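Local coordinates for protein aminotransferase, class III (Thermomicrobium roseum, PDB 6IO1) that catalyses (S)-enantioselective transamination as a thermostable omega-transaminase, using pyridoxal 5'-phosphate as its cofactor, at residues Arg70-Ala75 and Leu338-Ala343; Gly33-Val38 and Gly412-Cys417. All coordinates share one frame; numbering follows the deposited sequence.

Contact 1: Arg70-Ala75 and Leu338-Ala343; sequences RELAEA and LDILLA
Glu71 and Leu72, in the first turn of helix 70-82, meet Ile340 near the C-terminal end of helix 328-344, a helix-to-helix contact in the class-III aminotransferase fold. The backbones stay well separated, with 8.9 Å between CA of Glu71 and CA of Ile340, and a single methyl group bridges much of the gap. Ile340 points its side chain toward the other helix. Its CG1 branch stands anti to the carbonyl carbon (chi1 -64°) and runs on extended through chi2 at 178°, which carries CD1 to the far end of its reach. There CD1 touches CD1 of Leu72 at 3.7 Å, methyl against methyl. The beta carbon of Leu72 is not aimed at the partner helix, and the isobutyl end makes the approach by turning this one methyl toward Ile340. Glu71 meets the same methyl differently, its chain crossing that of Ile340 at about a right angle. CB of Glu71 lies 4.1 Å from CD1 of Ile340. A bend at chi2 (94°) folds the chain so that its carboxylate presents a flat face: CD1 of Ile340 sits above Glu71 CD, nearly along the normal to the group, at 4.1 Å. Leu72 continues onto earlier turns of helix 328-344 through Val333, Arg336 and Asn337, and also packs on Met80 of the second subunit. Glu71 also touches Arg336, while the neighbouring Asp339 makes a salt bridge to Arg103 of helix 95-107. Between the two segments the attraction is therefore dispersive. The isoleucine methyl is shared by a buried leucine and by CB and the carboxylate face of a partly exposed glutamate, which makes the contact wholly apolar at Leu72 and gives it a polar margin at Glu71.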
ATOM      1  N   ARG B  70       0.985  25.666  -0.907  1.00 16.68           N
ATOM      2  CA  ARG B  70       1.880  25.706  -2.058  1.00 18.31           C
ATOM      3  C   ARG B  70       3.289  25.231  -1.724  1.00 16.10           C
ATOM      4  O   ARG B  70       4.019  24.821  -2.632  1.00 16.73           O
ATOM      5  CB  ARG B  70       1.924  27.121  -2.640  1.00 21.96           C
ATOM      6  CG  ARG B  70       0.594  27.573  -3.224  1.00 25.36           C
ATOM      7  CD  ARG B  70       0.764  28.642  -4.294  1.00 27.89           C
ATOM      8  NE  ARG B  70       1.643  29.730  -3.872  1.00 28.93           N
ATOM      9  CZ  ARG B  70       2.387  30.453  -4.703  1.00 31.52           C
ATOM     10  NH1 ARG B  70       2.376  30.196  -6.004  1.00 33.34           N
ATOM     11  NH2 ARG B  70       3.154  31.425  -4.232  1.00 34.48           N
ATOM     12  N   GLU B  71       3.695  25.300  -0.454  1.00 17.65           N
ATOM     13  CA  GLU B  71       5.025  24.831  -0.073  1.00 16.72           C
ATOM     14  C   GLU B  71       5.197  23.347  -0.376  1.00 16.30           C
ATOM     15  O   GLU B  71       6.234  22.927  -0.907  1.00 17.27           O
ATOM     16  CB  GLU B  71       5.270  25.108   1.410  1.00 20.52           C
ATOM     17  CG  GLU B  71       5.231  26.583   1.785  1.00 22.34           C
ATOM     18  CD  GLU B  71       3.867  27.026   2.279  1.00 26.01           C
ATOM     19  OE1 GLU B  71       2.850  26.478   1.803  1.00 25.16           O
ATOM     20  OE2 GLU B  71       3.809  27.926   3.144  1.00 31.09           O
ATOM     21  N   LEU B  72       4.185  22.538  -0.054  1.00 15.39           N
ATOM     22  CA  LEU B  72       4.266  21.105  -0.318  1.00 15.45           C
ATOM     23  C   LEU B  72       4.271  20.826  -1.817  1.00 15.03           C
ATOM     24  O   LEU B  72       4.990  19.934  -2.288  1.00 15.91           O
ATOM     25  CB  LEU B  72       3.108  20.382   0.373  1.00 14.82           C
ATOM     26  CG  LEU B  72       3.300  19.969   1.839  1.00 15.37           C
ATOM     27  CD1 LEU B  72       3.748  21.131   2.718  1.00 15.53           C
ATOM     28  CD2 LEU B  72       2.029  19.355   2.398  1.00 14.91           C
ATOM     29  N   ALA B  73       3.479  21.584  -2.580  1.00 15.32           N
ATOM     30  CA  ALA B  73       3.487  21.440  -4.031  1.00 16.82           C
ATOM     31  C   ALA B  73       4.860  21.764  -4.606  1.00 17.58           C
ATOM     32  O   ALA B  73       5.346  21.070  -5.507  1.00 15.55           O
ATOM     33  CB  ALA B  73       2.418  22.337  -4.655  1.00 17.43           C
ATOM     34  N   GLU B  74       5.500  22.822  -4.099  1.00 16.35           N
ATOM     35  CA  GLU B  74       6.830  23.184  -4.580  1.00 17.29           C
ATOM     36  C   GLU B  74       7.861  22.129  -4.210  1.00 16.69           C
ATOM     37  O   GLU B  74       8.753  21.816  -5.008  1.00 18.13           O
ATOM     38  CB  GLU B  74       7.236  24.550  -4.018  1.00 19.02           C
ATOM     39  CG  GLU B  74       8.729  24.841  -4.098  1.00 22.29           C
ATOM     40  CD  GLU B  74       9.241  24.960  -5.524  1.00 26.65           C
ATOM     41  OE1 GLU B  74       8.419  25.097  -6.455  1.00 26.97           O
ATOM     42  OE2 GLU B  74      10.474  24.911  -5.715  1.00 29.00           O
ATOM     43  N   ALA B  75       7.753  21.562  -3.006  1.00 17.43           N
ATOM     44  CA  ALA B  75       8.658  20.484  -2.622  1.00 17.93           C
ATOM     45  C   ALA B  75       8.504  19.290  -3.554  1.00 15.62           C
ATOM     46  O   ALA B  75       9.499  18.719  -4.023  1.00 16.01           O
ATOM     47  CB  ALA B  75       8.408  20.071  -1.173  1.00 17.26           C
ATOM     48  N   LEU B 338       6.221  18.478   7.870  1.00 15.88           N
ATOM     49  CA  LEU B 338       6.706  18.522   9.244  1.00 16.41           C
ATOM     50  C   LEU B 338       7.227  19.908   9.595  1.00 17.17           C
ATOM     51  O   LEU B 338       7.038  20.378  10.722  1.00 18.65           O
ATOM     52  CB  LEU B 338       7.793  17.469   9.450  1.00 16.88           C
ATOM     53  CG  LEU B 338       7.297  16.026   9.539  1.00 15.90           C
ATOM     54  CD1 LEU B 338       8.451  15.072   9.806  1.00 18.09           C
ATOM     55  CD2 LEU B 338       6.230  15.900  10.612  1.00 16.05           C
ATOM     56  N   ASP B 339       7.884  20.577   8.642  1.00 17.73           N
ATOM     57  CA  ASP B 339       8.311  21.953   8.875  1.00 18.30           C
ATOM     58  C   ASP B 339       7.122  22.820   9.260  1.00 17.82           C
ATOM     59  O   ASP B 339       7.156  23.542  10.264  1.00 18.22           O
ATOM     60  CB  ASP B 339       8.983  22.524   7.623  1.00 18.07           C
ATOM     61  CG  ASP B 339      10.315  21.878   7.322  1.00 20.25           C
ATOM     62  OD1 ASP B 339      10.864  21.196   8.210  1.00 22.89           O
ATOM     63  OD2 ASP B 339      10.817  22.058   6.193  1.00 22.75           O
ATOM     64  N   ILE B 340       6.042  22.726   8.483  1.00 15.32           N
ATOM     65  CA  ILE B 340       4.865  23.548   8.749  1.00 17.22           C
ATOM     66  C   ILE B 340       4.197  23.138  10.059  1.00 17.75           C
ATOM     67  O   ILE B 340       3.799  23.992  10.861  1.00 18.95           O
ATOM     68  CB  ILE B 340       3.888  23.480   7.563  1.00 16.38           C
ATOM     69  CG1 ILE B 340       4.535  24.092   6.320  1.00 17.10           C
ATOM     70  CG2 ILE B 340       2.589  24.198   7.897  1.00 17.30           C
ATOM     71  CD1 ILE B 340       3.670  24.033   5.085  1.00 21.55           C
ATOM     72  N   LEU B 341       4.062  21.831  10.296  1.00 16.63           N
ATOM     73  CA  LEU B 341       3.383  21.342  11.492  1.00 18.47           C
ATOM     74  C   LEU B 341       4.111  21.772  12.762  1.00 18.13           C
ATOM     75  O   LEU B 341       3.486  22.232  13.725  1.00 20.36           O
ATOM     76  CB  LEU B 341       3.261  19.818  11.427  1.00 17.45           C
ATOM     77  CG  LEU B 341       2.282  19.107  12.366  1.00 17.77           C
ATOM     78  CD1 LEU B 341       0.845  19.398  11.971  1.00 19.54           C
ATOM     79  CD2 LEU B 341       2.542  17.608  12.366  1.00 20.39           C
ATOM     80  N   LEU B 342       5.437  21.621  12.784  1.00 19.21           N
ATOM     81  CA  LEU B 342       6.215  22.019  13.954  1.00 20.80           C
ATOM     82  C   LEU B 342       6.245  23.534  14.114  1.00 21.08           C
ATOM     83  O   LEU B 342       6.077  24.051  15.224  1.00 23.50           O
ATOM     84  CB  LEU B 342       7.634  21.457  13.855  1.00 20.63           C
ATOM     85  CG  LEU B 342       7.764  19.933  13.803  1.00 19.98           C
ATOM     86  CD1 LEU B 342       9.207  19.527  13.546  1.00 21.16           C
ATOM     87  CD2 LEU B 342       7.243  19.298  15.083  1.00 21.81           C
ATOM     88  N   ALA B 343       6.474  24.265  13.017  1.00 19.58           N
ATOM     89  CA  ALA B 343       6.578  25.718  13.109  1.00 20.50           C
ATOM     90  C   ALA B 343       5.276  26.336  13.601  1.00 23.19           C
ATOM     91  O   ALA B 343       5.287  27.245  14.439  1.00 23.61           O
ATOM     92  CB  ALA B 343       6.974  26.304  11.754  1.00 20.23           C
TER

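Contact 2: Gly33-Val38 and Gly412-Cys417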
ATOM      1  N   GLY B  33     -25.017   8.680  -8.050  1.00 17.46           N
ATOM      2  CA  GLY B  33     -23.790   9.286  -8.509  1.00 18.93           C
ATOM      3  C   GLY B  33     -22.921   9.734  -7.353  1.00 19.18           C
ATOM      4  O   GLY B  33     -23.330   9.700  -6.188  1.00 21.00           O
ATOM      5  N   PRO B  34     -21.703  10.166  -7.653  1.00 17.82           N
ATOM      6  CA  PRO B  34     -20.769  10.570  -6.603  1.00 17.84           C
ATOM      7  C   PRO B  34     -20.869  12.058  -6.281  1.00 17.20           C
ATOM      8  O   PRO B  34     -21.538  12.833  -6.968  1.00 17.35           O
ATOM      9  CB  PRO B  34     -19.412  10.250  -7.235  1.00 17.94           C
ATOM     10  CG  PRO B  34     -19.633  10.610  -8.669  1.00 17.76           C
ATOM     11  CD  PRO B  34     -21.065  10.201  -8.981  1.00 17.97           C
ATOM     12  N   LEU B  35     -20.184  12.440  -5.206  1.00 17.55           N
ATOM     13  CA  LEU B  35     -19.943  13.841  -4.880  1.00 15.85           C
ATOM     14  C   LEU B  35     -18.518  14.156  -5.322  1.00 14.26           C
ATOM     15  O   LEU B  35     -17.553  13.679  -4.715  1.00 13.67           O
ATOM     16  CB  LEU B  35     -20.139  14.108  -3.389  1.00 18.33           C
ATOM     17  CG  LEU B  35     -19.807  15.523  -2.908  1.00 16.61           C
ATOM     18  CD1 LEU B  35     -20.565  16.561  -3.723  1.00 16.42           C
ATOM     19  CD2 LEU B  35     -20.113  15.677  -1.425  1.00 19.24           C
ATOM     20  N   VAL B  36     -18.389  14.957  -6.373  1.00 14.71           N
ATOM     21  CA  VAL B  36     -17.107  15.205  -7.023  1.00 14.74           C
ATOM     22  C   VAL B  36     -16.521  16.485  -6.445  1.00 14.15           C
ATOM     23  O   VAL B  36     -17.051  17.577  -6.673  1.00 15.91           O
ATOM     24  CB  VAL B  36     -17.259  15.304  -8.546  1.00 13.49           C
ATOM     25  CG1 VAL B  36     -15.903  15.506  -9.203  1.00 13.03           C
ATOM     26  CG2 VAL B  36     -17.948  14.063  -9.093  1.00 14.80           C
ATOM     27  N   LEU B  37     -15.418  16.356  -5.714  1.00 15.58           N
ATOM     28  CA  LEU B  37     -14.719  17.493  -5.129  1.00 15.35           C
ATOM     29  C   LEU B  37     -13.551  17.870  -6.030  1.00 13.68           C
ATOM     30  O   LEU B  37     -12.778  17.001  -6.448  1.00 15.70           O
ATOM     31  CB  LEU B  37     -14.225  17.164  -3.720  1.00 12.32           C
ATOM     32  CG  LEU B  37     -15.312  16.738  -2.730  1.00 15.10           C
ATOM     33  CD1 LEU B  37     -14.715  16.470  -1.359  1.00 18.80           C
ATOM     34  CD2 LEU B  37     -16.404  17.793  -2.649  1.00 13.25           C
ATOM     35  N   VAL B  38     -13.425  19.162  -6.327  1.00 13.93           N
ATOM     36  CA  VAL B  38     -12.489  19.629  -7.344  1.00 14.73           C
ATOM     37  C   VAL B  38     -11.469  20.627  -6.819  1.00 15.88           C
ATOM     38  O   VAL B  38     -10.469  20.878  -7.508  1.00 15.75           O
ATOM     39  CB  VAL B  38     -13.235  20.239  -8.552  1.00 15.29           C
ATOM     40  CG1 VAL B  38     -14.341  19.311  -9.023  1.00 16.39           C
ATOM     41  CG2 VAL B  38     -13.801  21.604  -8.188  1.00 15.67           C
ATOM     42  N   GLY B 412     -23.737  21.751   3.613  1.00 21.88           N
ATOM     43  CA  GLY B 412     -22.369  22.231   3.343  1.00 23.23           C
ATOM     44  C   GLY B 412     -21.293  21.648   4.244  1.00 20.17           C
ATOM     45  O   GLY B 412     -20.236  22.285   4.360  1.00 19.95           O
ATOM     46  N   ILE B 413     -21.541  20.510   4.893  1.00 19.79           N
ATOM     47  CA  ILE B 413     -20.445  19.916   5.715  1.00 19.67           C
ATOM     48  C   ILE B 413     -20.200  18.462   5.300  1.00 18.70           C
ATOM     49  O   ILE B 413     -21.181  17.726   5.083  1.00 19.96           O
ATOM     50  CB  ILE B 413     -20.670  20.047   7.234  1.00 23.51           C
ATOM     51  CG1 ILE B 413     -21.672  19.021   7.760  1.00 25.08           C
ATOM     52  CG2 ILE B 413     -21.034  21.470   7.626  1.00 24.93           C
ATOM     53  CD1 ILE B 413     -21.463  18.669   9.210  1.00 28.49           C
ATOM     54  N   ILE B 414     -18.926  18.086   5.199  1.00 18.76           N
ATOM     55  CA  ILE B 414     -18.552  16.680   4.890  1.00 18.06           C
ATOM     56  C   ILE B 414     -18.001  16.069   6.182  1.00 20.23           C
ATOM     57  O   ILE B 414     -16.934  16.505   6.638  1.00 21.14           O
ATOM     58  CB  ILE B 414     -17.528  16.624   3.741  1.00 18.51           C
ATOM     59  CG1 ILE B 414     -18.151  17.074   2.416  1.00 18.71           C
ATOM     60  CG2 ILE B 414     -16.912  15.238   3.639  1.00 19.39           C
ATOM     61  CD1 ILE B 414     -17.155  17.247   1.303  1.00 18.91           C
ATOM     62  N   VAL B 415     -18.729  15.096   6.729  1.00 19.48           N
ATOM     63  CA  VAL B 415     -18.365  14.371   7.980  1.00 18.81           C
ATOM     64  C   VAL B 415     -18.693  12.887   7.777  1.00 18.60           C
ATOM     65  O   VAL B 415     -19.450  12.569   6.843  1.00 19.08           O
ATOM     66  CB  VAL B 415     -19.091  14.942   9.212  1.00 20.00           C
ATOM     67  CG1 VAL B 415     -18.554  16.306   9.609  1.00 19.66           C
ATOM     68  CG2 VAL B 415     -20.595  14.993   9.009  1.00 18.81           C
ATOM     69  N   ARG B 416     -18.121  12.012   8.603  1.00 17.71           N
ATOM     70  CA  ARG B 416     -18.368  10.586   8.442  1.00 17.79           C
ATOM     71  C   ARG B 416     -19.696  10.226   9.096  1.00 19.16           C
ATOM     72  O   ARG B 416     -19.849  10.365  10.309  1.00 19.66           O
ATOM     73  CB  ARG B 416     -17.222   9.781   9.049  1.00 18.59           C
ATOM     74  CG  ARG B 416     -17.443   8.289   9.007  1.00 20.99           C
ATOM     75  CD  ARG B 416     -17.390   7.775   7.582  1.00 24.10           C
ATOM     76  NE  ARG B 416     -17.624   6.336   7.508  1.00 26.73           N
ATOM     77  CZ  ARG B 416     -18.565   5.767   6.761  1.00 28.99           C
ATOM     78  NH1 ARG B 416     -19.373   6.514   6.023  1.00 27.36           N
ATOM     79  NH2 ARG B 416     -18.700   4.448   6.757  1.00 34.31           N
ATOM     80  N   CYS B 417     -20.659   9.774   8.304  1.00 19.79           N
ATOM     81  CA  CYS B 417     -21.965   9.395   8.822  1.00 21.29           C
ATOM     82  C   CYS B 417     -22.108   7.881   8.758  1.00 23.72           C
ATOM     83  O   CYS B 417     -21.960   7.285   7.686  1.00 26.30           O
ATOM     84  CB  CYS B 417     -23.084  10.086   8.039  1.00 22.76           C
ATOM     85  SG  CYS B 417     -23.036  11.891   8.151  1.00 23.07           S
TER
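Apolar contact is made by the side chains of Leu35, Leu37 and Ile414, all three pointing across the space between the segments. Leu37 and Ile414 meet tip to tip: CD1 of Leu37 lies 3.7 Å from CD1 of Ile414, and its other methyl, CD2, is 4.1 Å from that same CD1. In Ile414 the ethyl branch is anti to the carbonyl carbon (chi1 -68°) and extended beyond it, which puts CD1 at the tip that meets both leucines. Leu35 adds a looser touch, its CD2 standing 4.3 Å from Ile414 CD1. Val45 of strand 44-47 packs against both Leu37 and Ile414, and Leu37 also packs on Val86 of the second subunit. These strands belong to one mixed sheet that joins N-terminal and C-terminal parts of the chain, with strands 44-47 and 52-55 lying between 35-41 and 413-418. A CA-to-CA distance of 10.3 Å between Leu35 and Ile414 is short for strands three places apart, consistent with a strongly curled sheet. Backbone hydrogen bonds follow the strand order: Val38 pairs with Trp46, Gly412 and Ile414 with Leu54, and Arg416 with Val423. Gly412, with positive phi, is the C-prime residue of a Schellman motif that ends helix 400-410 just before the strand begins. Strand 35-41 is outermost within the chain, but Leu35 and Val36 pair in parallel with a strand of the second subunit, so the sheet crosses the interface.

Overall arrangement
From the N terminus the chain first passes 33-38, which leads into strand 35-41, and then 70-75 at the start of helix 70-82. A long excursion, including all seven strands of the second mixed sheet, separates this helix from 338-343, where contact 1 closes its loop. The chain then goes on through helix 346-361 and further strands to 412-417, where contact 2 closes the outer loop. Contact 1 is thus nested inside contact 2, without crossing. Their centres lie 26 Å apart and their nearest atoms about 13 Å. One joins two helices, the other two strands of a single sheet, and both touch the second subunit.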